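Local coordinates for protection of telomeres protein 1 (PDB 7CUI), which binds single-stranded telomeric DNA of G-rich sequence, protects the 3' overhang of fission yeast chromosomes and regulates telomerase and telomere length, at residues E17-L29 with K189-V199. Sequence-based numbering, arbitrary orientation.
Sequences EITAHVINEPASL and KRWRGFGTKIV
I23 and K197 pair antiparallel through two backbone bonds, K197 N to I23 O (2.8 Å) and I23 N to K197 O (2.9 Å), and so set the register of a short strand laid antiparallel along the last residues of a longer one. V199 N to H21 O and E25 N to G195 O continue the pairing outward. K197 illustrates how a long side chain can use such a pair. Its CB rises on the same side of the sheet as that of I23; CG, placed between backbone N and carbonyl carbon (chi1 62°), comes within 3.8 Å of I23 O and lies beside I23 CB at 4.1 Å. The chain bends about CG-CD and again about CD-CE, bringing CE to 4.1 Å and NZ to 4.2 Å from E25 OE1, opposite charges that probably attract, though too far apart for a salt bridge. On the other face, T196 CG2, anti to its own N, meets V22 CG1 at 3.6 Å, while OG1 donates to F194 O (2.7 Å) across the break in the strand at G195. An alanine here lacks both branches, and would probably leave F194 O without this donor and a gap beside V22. Strand 190-198 runs between strands 93-99 and 163-171 in the order expected of an OB-fold barrel, in this C-terminal part of the protein. Strand 22-24 joins its last residues, with V22 and I198 packed on helix 121-135 and T196 on I166 of strand 163-171.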
# COMPACT_ATOMS: atom_id res chain seq x y z
N GLU A 17 13.49 1.38 14.75
CA GLU A 17 12.96 2.60 15.35
C GLU A 17 12.11 3.33 14.31
O GLU A 17 12.61 3.71 13.25
CB GLU A 17 14.13 3.46 15.86
CG GLU A 17 13.75 4.86 16.31
CD GLU A 17 13.14 4.99 17.70
OE1 GLU A 17 12.15 5.74 17.83
OE2 GLU A 17 13.66 4.35 18.64
N ILE A 18 10.81 3.51 14.60
CA ILE A 18 9.87 4.01 13.61
C ILE A 18 10.04 5.52 13.41
O ILE A 18 10.47 6.22 14.32
CB ILE A 18 8.41 3.62 13.93
CG1 ILE A 18 7.87 4.33 15.18
CG2 ILE A 18 8.26 2.11 14.01
CD1 ILE A 18 6.43 4.02 15.51
N THR A 19 9.70 6.00 12.20
CA THR A 19 9.79 7.41 11.84
C THR A 19 8.75 8.20 12.62
O THR A 19 7.64 7.73 12.86
CB THR A 19 9.47 7.69 10.36
OG1 THR A 19 9.28 6.51 9.58
CG2 THR A 19 10.48 8.61 9.71
N ALA A 20 9.12 9.44 12.96
CA ALA A 20 8.18 10.42 13.46
C ALA A 20 7.20 10.81 12.34
O ALA A 20 6.16 11.41 12.62
CB ALA A 20 8.93 11.62 13.99
N HIS A 21 7.53 10.42 11.10
CA HIS A 21 6.81 10.90 9.92
C HIS A 21 5.57 10.06 9.60
O HIS A 21 4.86 10.37 8.65
CB HIS A 21 7.73 11.02 8.70
CG HIS A 21 8.72 12.13 8.78
ND1 HIS A 21 10.08 11.90 8.72
CD2 HIS A 21 8.57 13.47 8.91
CE1 HIS A 21 10.73 13.05 8.81
NE2 HIS A 21 9.82 14.02 8.93
N VAL A 22 5.32 9.00 10.39
CA VAL A 22 4.13 8.20 10.17
C VAL A 22 3.41 8.01 11.50
O VAL A 22 3.97 7.45 12.44
CB VAL A 22 4.45 6.85 9.49
CG1 VAL A 22 3.23 5.95 9.41
CG2 VAL A 22 5.06 7.05 8.11
N ILE A 23 2.16 8.50 11.56
CA ILE A 23 1.28 8.37 12.71
C ILE A 23 0.20 7.35 12.38
O ILE A 23 -0.22 7.22 11.23
CB ILE A 23 0.69 9.75 13.08
CG1 ILE A 23 1.68 10.60 13.87
CG2 ILE A 23 -0.64 9.61 13.82
CD1 ILE A 23 1.20 12.01 14.16
N ASN A 24 -0.26 6.62 13.40
CA ASN A 24 -1.34 5.66 13.26
C ASN A 24 -2.57 6.15 14.03
O ASN A 24 -2.45 6.97 14.94
CB ASN A 24 -0.89 4.27 13.71
CG ASN A 24 0.19 3.69 12.83
OD1 ASN A 24 -0.10 3.04 11.83
ND2 ASN A 24 1.45 3.92 13.18
N GLU A 25 -3.74 5.64 13.65
CA GLU A 25 -5.00 5.95 14.30
C GLU A 25 -5.07 5.19 15.62
O GLU A 25 -4.50 4.11 15.73
CB GLU A 25 -6.16 5.52 13.40
CG GLU A 25 -7.22 6.59 13.21
CD GLU A 25 -6.74 7.90 12.61
OE1 GLU A 25 -5.78 7.86 11.80
OE2 GLU A 25 -7.30 8.95 12.95
N PRO A 26 -5.76 5.73 16.66
CA PRO A 26 -5.93 4.99 17.92
C PRO A 26 -6.66 3.67 17.68
O PRO A 26 -7.76 3.66 17.12
CB PRO A 26 -6.77 5.95 18.78
CG PRO A 26 -6.55 7.32 18.17
CD PRO A 26 -6.38 7.06 16.69
N ALA A 27 -6.03 2.57 18.09
CA ALA A 27 -6.56 1.23 17.90
C ALA A 27 -5.99 0.26 18.94
O ALA A 27 -4.89 0.45 19.44
CB ALA A 27 -6.27 0.76 16.49
N SER A 28 -6.76 -0.80 19.21
CA SER A 28 -6.45 -1.78 20.24
C SER A 28 -5.79 -3.03 19.65
O SER A 28 -5.56 -4.00 20.37
CB SER A 28 -7.69 -2.15 21.02
OG SER A 28 -8.33 -0.98 21.52
N LEU A 29 -5.49 -3.01 18.34
CA LEU A 29 -4.82 -4.13 17.68
C LEU A 29 -3.38 -4.21 18.18
O LEU A 29 -2.74 -3.19 18.39
CB LEU A 29 -4.83 -3.94 16.16
CG LEU A 29 -6.11 -3.39 15.53
CD1 LEU A 29 -5.89 -3.11 14.05
CD2 LEU A 29 -7.28 -4.35 15.73
N LYS A 189 -6.93 -13.87 -1.22
CA LYS A 189 -6.98 -12.83 -0.20
C LYS A 189 -6.22 -11.60 -0.68
O LYS A 189 -5.23 -11.71 -1.41
CB LYS A 189 -6.43 -13.36 1.14
CG LYS A 189 -7.34 -14.33 1.87
CD LYS A 189 -6.79 -14.76 3.21
CE LYS A 189 -7.83 -15.34 4.15
NZ LYS A 189 -8.70 -14.29 4.74
N ARG A 190 -6.72 -10.43 -0.28
CA ARG A 190 -6.07 -9.14 -0.49
C ARG A 190 -5.91 -8.44 0.86
O ARG A 190 -6.68 -8.69 1.78
CB ARG A 190 -6.92 -8.27 -1.43
CG ARG A 190 -6.47 -8.25 -2.89
CD ARG A 190 -6.10 -9.60 -3.46
NE ARG A 190 -5.93 -9.62 -4.90
CZ ARG A 190 -5.72 -10.72 -5.61
NH1 ARG A 190 -5.66 -11.90 -5.01
NH2 ARG A 190 -5.59 -10.64 -6.92
N TRP A 191 -4.91 -7.56 0.95
CA TRP A 191 -4.71 -6.74 2.13
C TRP A 191 -4.79 -5.26 1.76
O TRP A 191 -4.27 -4.85 0.73
CB TRP A 191 -3.36 -7.05 2.80
CG TRP A 191 -3.29 -8.45 3.33
CD1 TRP A 191 -3.56 -8.86 4.60
CD2 TRP A 191 -2.94 -9.62 2.58
NE1 TRP A 191 -3.39 -10.21 4.70
CE2 TRP A 191 -3.01 -10.71 3.48
CE3 TRP A 191 -2.58 -9.87 1.25
CZ2 TRP A 191 -2.73 -12.02 3.08
CZ3 TRP A 191 -2.30 -11.16 0.86
CH2 TRP A 191 -2.37 -12.22 1.77
N ARG A 192 -5.40 -4.48 2.65
CA ARG A 192 -5.62 -3.06 2.42
C ARG A 192 -5.13 -2.26 3.62
O ARG A 192 -5.58 -2.48 4.74
CB ARG A 192 -7.11 -2.82 2.15
CG ARG A 192 -7.45 -2.70 0.67
CD ARG A 192 -7.97 -1.31 0.39
NE ARG A 192 -9.40 -1.32 0.12
CZ ARG A 192 -10.25 -0.36 0.47
NH1 ARG A 192 -9.84 0.70 1.15
NH2 ARG A 192 -11.52 -0.47 0.15
N GLY A 193 -4.22 -1.31 3.36
CA GLY A 193 -3.76 -0.40 4.40
C GLY A 193 -4.86 0.54 4.85
O GLY A 193 -5.77 0.85 4.08
N PHE A 194 -4.78 1.00 6.11
CA PHE A 194 -5.69 2.00 6.64
C PHE A 194 -5.17 2.54 7.97
O PHE A 194 -4.24 1.98 8.55
CB PHE A 194 -7.09 1.40 6.83
CG PHE A 194 -7.21 0.46 8.00
CD1 PHE A 194 -6.86 -0.87 7.88
CD2 PHE A 194 -7.68 0.92 9.23
CE1 PHE A 194 -6.97 -1.73 8.96
CE2 PHE A 194 -7.78 0.06 10.31
CZ PHE A 194 -7.43 -1.27 10.17
N GLY A 195 -5.79 3.63 8.44
CA GLY A 195 -5.53 4.20 9.75
C GLY A 195 -4.07 4.60 9.94
O GLY A 195 -3.50 4.43 11.02
N THR A 196 -3.47 5.13 8.87
CA THR A 196 -2.04 5.42 8.84
C THR A 196 -1.83 6.69 8.03
O THR A 196 -2.25 6.76 6.88
CB THR A 196 -1.29 4.25 8.19
OG1 THR A 196 -1.72 3.03 8.80
CG2 THR A 196 0.22 4.36 8.29
N LYS A 197 -1.19 7.70 8.63
CA LYS A 197 -1.02 8.98 7.96
C LYS A 197 0.44 9.44 8.00
O LYS A 197 1.13 9.24 9.00
CB LYS A 197 -2.01 10.03 8.48
CG LYS A 197 -1.91 10.39 9.96
CD LYS A 197 -2.64 11.68 10.32
CE LYS A 197 -4.05 11.46 10.83
NZ LYS A 197 -5.02 11.41 9.72
N ILE A 198 0.90 10.03 6.88
CA ILE A 198 2.22 10.64 6.78
C ILE A 198 2.13 12.05 7.35
O ILE A 198 1.19 12.78 7.06
CB ILE A 198 2.74 10.63 5.33
CG1 ILE A 198 2.82 9.22 4.74
CG2 ILE A 198 4.08 11.35 5.22
CD1 ILE A 198 3.04 9.18 3.25
N VAL A 199 3.13 12.42 8.16
CA VAL A 199 3.09 13.66 8.92
C VAL A 199 4.45 14.36 8.87
O VAL A 199 5.34 13.82 8.18
CB VAL A 199 2.64 13.38 10.37
CG1 VAL A 199 3.10 14.48 11.32
CG2 VAL A 199 1.14 13.18 10.46